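Local coordinates for type C neurotoxin (Clostridium botulinum, PDB 3PME), which probably binds nerve-cell membranes through gangliosides and phosphatidylethanolamine, being the receptor-binding domain of a C/D mosaic botulinum neurotoxin, at residues 68-81 and 190-204. Numbering follows the deposited sequence.
Sequences NSSVSFWIKISKDL and NQMLWIRDFNIFSKE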
# COMPACT_ATOMS: atom_id res chain seq x y z
N ASN A 68 -23.77 4.73 18.96
CA ASN A 68 -23.21 4.38 17.66
C ASN A 68 -21.93 5.14 17.35
O ASN A 68 -21.80 6.32 17.66
CB ASN A 68 -24.24 4.57 16.54
CG ASN A 68 -25.01 5.88 16.65
OD1 ASN A 68 -24.44 6.95 16.89
ND2 ASN A 68 -26.33 5.79 16.48
N SER A 69 -20.97 4.46 16.73
CA SER A 69 -19.70 5.09 16.42
C SER A 69 -19.04 4.40 15.25
O SER A 69 -19.43 3.29 14.87
CB SER A 69 -18.75 4.98 17.61
OG SER A 69 -18.37 3.63 17.79
N SER A 70 -18.03 5.05 14.69
CA SER A 70 -17.16 4.43 13.71
C SER A 70 -15.72 4.80 14.02
O SER A 70 -15.45 5.90 14.51
CB SER A 70 -17.52 4.86 12.29
OG SER A 70 -18.90 4.61 12.01
N VAL A 71 -14.81 3.89 13.74
CA VAL A 71 -13.40 4.16 13.91
C VAL A 71 -12.76 3.85 12.56
O VAL A 71 -13.01 2.78 12.01
CB VAL A 71 -12.79 3.27 14.99
CG1 VAL A 71 -11.31 3.52 15.09
CG2 VAL A 71 -13.50 3.50 16.36
N SER A 72 -11.96 4.76 12.02
CA SER A 72 -11.27 4.47 10.76
C SER A 72 -9.80 4.85 10.84
O SER A 72 -9.43 5.77 11.55
CB SER A 72 -11.94 5.19 9.59
OG SER A 72 -11.73 6.59 9.64
N PHE A 73 -8.96 4.11 10.13
CA PHE A 73 -7.53 4.39 10.08
C PHE A 73 -6.92 3.44 9.07
O PHE A 73 -7.54 2.45 8.71
CB PHE A 73 -6.86 4.15 11.44
CG PHE A 73 -7.08 2.76 11.99
CD1 PHE A 73 -8.21 2.48 12.75
CD2 PHE A 73 -6.16 1.74 11.76
CE1 PHE A 73 -8.42 1.21 13.26
CE2 PHE A 73 -6.36 0.46 12.27
CZ PHE A 73 -7.51 0.19 13.03
N TRP A 74 -5.70 3.75 8.61
CA TRP A 74 -4.95 2.79 7.81
C TRP A 74 -3.86 2.21 8.69
O TRP A 74 -3.37 2.87 9.60
CB TRP A 74 -4.29 3.47 6.60
CG TRP A 74 -5.24 4.17 5.70
CD1 TRP A 74 -6.01 5.25 5.99
CD2 TRP A 74 -5.51 3.83 4.33
NE1 TRP A 74 -6.75 5.61 4.90
CE2 TRP A 74 -6.47 4.75 3.87
CE3 TRP A 74 -5.03 2.85 3.46
CZ2 TRP A 74 -6.97 4.71 2.56
CZ3 TRP A 74 -5.53 2.81 2.16
CH2 TRP A 74 -6.48 3.74 1.73
N ILE A 75 -3.46 0.97 8.40
CA ILE A 75 -2.41 0.34 9.16
C ILE A 75 -1.48 -0.44 8.21
O ILE A 75 -1.90 -0.90 7.15
CB ILE A 75 -3.00 -0.57 10.28
CG1 ILE A 75 -1.93 -1.01 11.29
CG2 ILE A 75 -3.79 -1.75 9.67
CD1 ILE A 75 -2.53 -1.55 12.59
N LYS A 76 -0.22 -0.57 8.62
CA LYS A 76 0.82 -1.24 7.85
C LYS A 76 1.68 -1.96 8.88
O LYS A 76 2.27 -1.31 9.75
CB LYS A 76 1.64 -0.21 7.07
CG LYS A 76 2.83 -0.79 6.33
CD LYS A 76 3.47 0.30 5.47
CE LYS A 76 4.73 -0.21 4.74
NZ LYS A 76 5.86 -0.36 5.69
N ILE A 77 1.72 -3.29 8.82
CA ILE A 77 2.34 -4.10 9.86
C ILE A 77 3.54 -4.87 9.29
O ILE A 77 3.40 -5.61 8.33
CB ILE A 77 1.31 -5.07 10.50
CG1 ILE A 77 0.08 -4.29 10.98
CG2 ILE A 77 1.93 -5.81 11.68
CD1 ILE A 77 -1.16 -5.15 11.12
N SER A 78 4.71 -4.68 9.87
CA SER A 78 5.92 -5.29 9.33
C SER A 78 5.83 -6.81 9.22
O SER A 78 5.04 -7.46 9.91
CB SER A 78 7.15 -4.90 10.16
OG SER A 78 7.22 -5.64 11.37
N LYS A 79 6.63 -7.37 8.33
CA LYS A 79 6.67 -8.82 8.16
C LYS A 79 7.01 -9.54 9.46
O LYS A 79 6.36 -10.52 9.82
CB LYS A 79 7.67 -9.20 7.06
CG LYS A 79 7.90 -10.70 6.95
CD LYS A 79 8.85 -11.06 5.79
CE LYS A 79 10.21 -10.40 5.95
NZ LYS A 79 11.19 -10.87 4.92
N ASP A 80 8.02 -9.06 10.18
CA ASP A 80 8.45 -9.75 11.40
C ASP A 80 7.38 -9.71 12.50
O ASP A 80 7.26 -10.65 13.27
CB ASP A 80 9.78 -9.22 11.93
CG ASP A 80 10.98 -9.73 11.13
OD1 ASP A 80 10.78 -10.25 10.02
OD2 ASP A 80 12.12 -9.60 11.61
N LEU A 81 6.61 -8.62 12.56
CA LEU A 81 5.55 -8.53 13.55
C LEU A 81 4.39 -9.43 13.11
O LEU A 81 3.77 -10.10 13.93
CB LEU A 81 5.09 -7.09 13.71
CG LEU A 81 4.05 -6.80 14.78
CD1 LEU A 81 4.44 -7.50 16.07
CD2 LEU A 81 3.96 -5.30 14.98
N ASN A 190 13.03 -5.47 13.99
CA ASN A 190 12.28 -5.49 12.73
C ASN A 190 10.77 -5.54 12.95
O ASN A 190 9.99 -5.63 12.00
CB ASN A 190 12.72 -6.67 11.87
CG ASN A 190 14.15 -6.53 11.37
OD1 ASN A 190 14.64 -5.42 11.17
ND2 ASN A 190 14.81 -7.66 11.15
N GLN A 191 10.36 -5.52 14.21
CA GLN A 191 8.93 -5.53 14.52
C GLN A 191 8.43 -4.11 14.75
O GLN A 191 8.85 -3.42 15.68
CB GLN A 191 8.66 -6.44 15.73
CG GLN A 191 8.92 -7.91 15.41
CD GLN A 191 8.68 -8.83 16.59
OE1 GLN A 191 8.98 -8.49 17.73
NE2 GLN A 191 8.15 -10.02 16.31
N MET A 192 7.55 -3.66 13.85
CA MET A 192 7.11 -2.28 13.84
C MET A 192 5.81 -2.19 13.05
O MET A 192 5.47 -3.10 12.31
CB MET A 192 8.18 -1.39 13.19
CG MET A 192 8.40 -1.66 11.69
SD MET A 192 9.93 -0.94 11.05
CE MET A 192 11.14 -1.93 11.91
N LEU A 193 5.09 -1.10 13.22
CA LEU A 193 3.91 -0.84 12.42
C LEU A 193 3.69 0.65 12.28
O LEU A 193 4.23 1.45 13.05
CB LEU A 193 2.67 -1.50 13.05
CG LEU A 193 2.18 -0.94 14.38
CD1 LEU A 193 1.21 0.21 14.19
CD2 LEU A 193 1.50 -2.03 15.19
N TRP A 194 2.87 1.00 11.30
CA TRP A 194 2.52 2.38 11.02
C TRP A 194 1.01 2.48 11.01
O TRP A 194 0.34 1.55 10.56
CB TRP A 194 3.02 2.81 9.63
CG TRP A 194 4.51 2.83 9.42
CD1 TRP A 194 5.30 3.93 9.37
CD2 TRP A 194 5.36 1.69 9.18
NE1 TRP A 194 6.61 3.56 9.13
CE2 TRP A 194 6.67 2.19 9.00
CE3 TRP A 194 5.15 0.31 9.09
CZ2 TRP A 194 7.77 1.36 8.76
CZ3 TRP A 194 6.25 -0.52 8.84
CH2 TRP A 194 7.54 0.02 8.68
N ILE A 195 0.49 3.60 11.48
CA ILE A 195 -0.93 3.92 11.37
C ILE A 195 -1.03 5.29 10.73
O ILE A 195 -0.16 6.14 10.92
CB ILE A 195 -1.58 3.93 12.76
CG1 ILE A 195 -1.68 2.50 13.29
CG2 ILE A 195 -2.99 4.58 12.72
CD1 ILE A 195 -2.04 2.42 14.77
N ARG A 196 -2.08 5.54 9.96
CA ARG A 196 -2.33 6.90 9.49
C ARG A 196 -3.80 7.25 9.47
O ARG A 196 -4.66 6.38 9.38
CB ARG A 196 -1.70 7.15 8.11
CG ARG A 196 -2.52 6.61 6.93
CD ARG A 196 -1.78 6.98 5.66
NE ARG A 196 -2.60 6.93 4.45
CZ ARG A 196 -2.61 5.91 3.61
NH1 ARG A 196 -1.89 4.82 3.85
NH2 ARG A 196 -3.34 5.98 2.50
N ASP A 197 -4.08 8.54 9.53
CA ASP A 197 -5.42 9.09 9.40
C ASP A 197 -6.40 8.48 10.41
O ASP A 197 -7.50 8.07 10.06
CB ASP A 197 -5.93 8.95 7.96
CG ASP A 197 -5.09 9.74 6.97
OD1 ASP A 197 -5.16 10.98 6.99
OD2 ASP A 197 -4.36 9.12 6.18
N PHE A 198 -5.99 8.45 11.67
CA PHE A 198 -6.86 7.90 12.71
C PHE A 198 -8.02 8.85 13.03
O PHE A 198 -7.79 10.01 13.41
CB PHE A 198 -6.09 7.58 13.98
CG PHE A 198 -6.90 6.82 14.98
CD1 PHE A 198 -7.64 7.50 15.95
CD2 PHE A 198 -6.96 5.44 14.94
CE1 PHE A 198 -8.42 6.81 16.86
CE2 PHE A 198 -7.74 4.73 15.85
CZ PHE A 198 -8.47 5.42 16.81
N ASN A 199 -9.25 8.34 12.88
CA ASN A 199 -10.49 9.11 13.09
C ASN A 199 -11.49 8.33 13.93
O ASN A 199 -11.62 7.11 13.80
CB ASN A 199 -11.17 9.40 11.75
CG ASN A 199 -10.43 10.43 10.93
OD1 ASN A 199 -9.92 11.40 11.46
ND2 ASN A 199 -10.40 10.23 9.61
N ILE A 200 -12.26 9.05 14.75
CA ILE A 200 -13.42 8.44 15.39
C ILE A 200 -14.63 9.31 15.08
O ILE A 200 -14.55 10.52 15.13
CB ILE A 200 -13.24 8.29 16.91
CG1 ILE A 200 -12.05 7.37 17.20
CG2 ILE A 200 -14.53 7.71 17.55
CD1 ILE A 200 -11.74 7.18 18.67
N PHE A 201 -15.75 8.66 14.75
CA PHE A 201 -16.98 9.35 14.37
C PHE A 201 -18.07 8.99 15.36
O PHE A 201 -18.09 7.87 15.89
CB PHE A 201 -17.43 8.91 12.97
CG PHE A 201 -16.42 9.18 11.88
CD1 PHE A 201 -15.38 8.29 11.65
CD2 PHE A 201 -16.54 10.30 11.08
CE1 PHE A 201 -14.45 8.53 10.65
CE2 PHE A 201 -15.62 10.55 10.08
CZ PHE A 201 -14.58 9.66 9.86
N SER A 202 -18.99 9.92 15.60
CA SER A 202 -20.08 9.70 16.55
C SER A 202 -21.33 9.17 15.86
O SER A 202 -22.45 9.38 16.32
CB SER A 202 -20.42 11.00 17.27
OG SER A 202 -20.85 11.96 16.33
N LYS A 203 -21.14 8.49 14.74
CA LYS A 203 -22.24 7.82 14.06
C LYS A 203 -21.70 6.58 13.38
O LYS A 203 -20.49 6.43 13.21
CB LYS A 203 -22.88 8.75 13.03
CG LYS A 203 -21.95 9.13 11.90
CD LYS A 203 -22.55 10.19 10.99
CE LYS A 203 -23.39 9.58 9.89
NZ LYS A 203 -23.81 10.64 8.92
N GLU A 204 -22.62 5.70 12.99
CA GLU A 204 -22.30 4.53 12.20
C GLU A 204 -22.28 4.94 10.74
O GLU A 204 -23.32 5.28 10.17
CB GLU A 204 -23.36 3.45 12.46
CG GLU A 204 -23.23 2.22 11.59
CD GLU A 204 -24.37 1.24 11.81
OE1 GLU A 204 -25.15 1.44 12.77
OE2 GLU A 204 -24.48 0.28 11.02
O HOH W 1 -9.47 7.35 8.36
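F73 and F198 lie side by side where strands 68-77 and 193-201 pair antiparallel in the N-terminal, concanavalin-like half of the receptor-binding domain. Their ring planes differ by 27° and are slid apart, so the rings barely overlap; CB of F73 rests 3.7 Å from CD2 of F198. V71 CG1 meets the CZ end of F198, I75 CG1 packs against I195 CG1 on the face that V71 and L193 share, and L81 of the following helix reaches L193 through CD2. Between S72 and W74 the register slips by one residue, a beta bulge in which D197 takes positive phi and psi. A water bridges it, donating to D197 O and accepting from S72 OG. The opposite face carries two cation-pi pairs. The guanidinium of R196 lies flat on W74, planes 16° apart and NH2 above the middle of the indole; Q217 of helix 207-218 fixes both partners, accepting from R196 NH2 through its backbone and from W74 NE1 through its side chain. K76, extended until a bend at chi4 (-73°), sets NZ over the six-membered ring of W194, 3.5 Å from its centroid, while D409 forms a salt bridge with the same ammonium. Strand 141-148 flanks 68-77 on its other edge. At one end S70 OG donates to K203 O. At the other, S78 N-caps the short helix: its OG donates to N190 O (2.8 Å) and accepts from M192 N and L81 N. Beyond it, Q191, whose OE1 accepts from D188 N, points NE2 almost straight at D80 O, 3.2 Å away, from above the carbonyl plane.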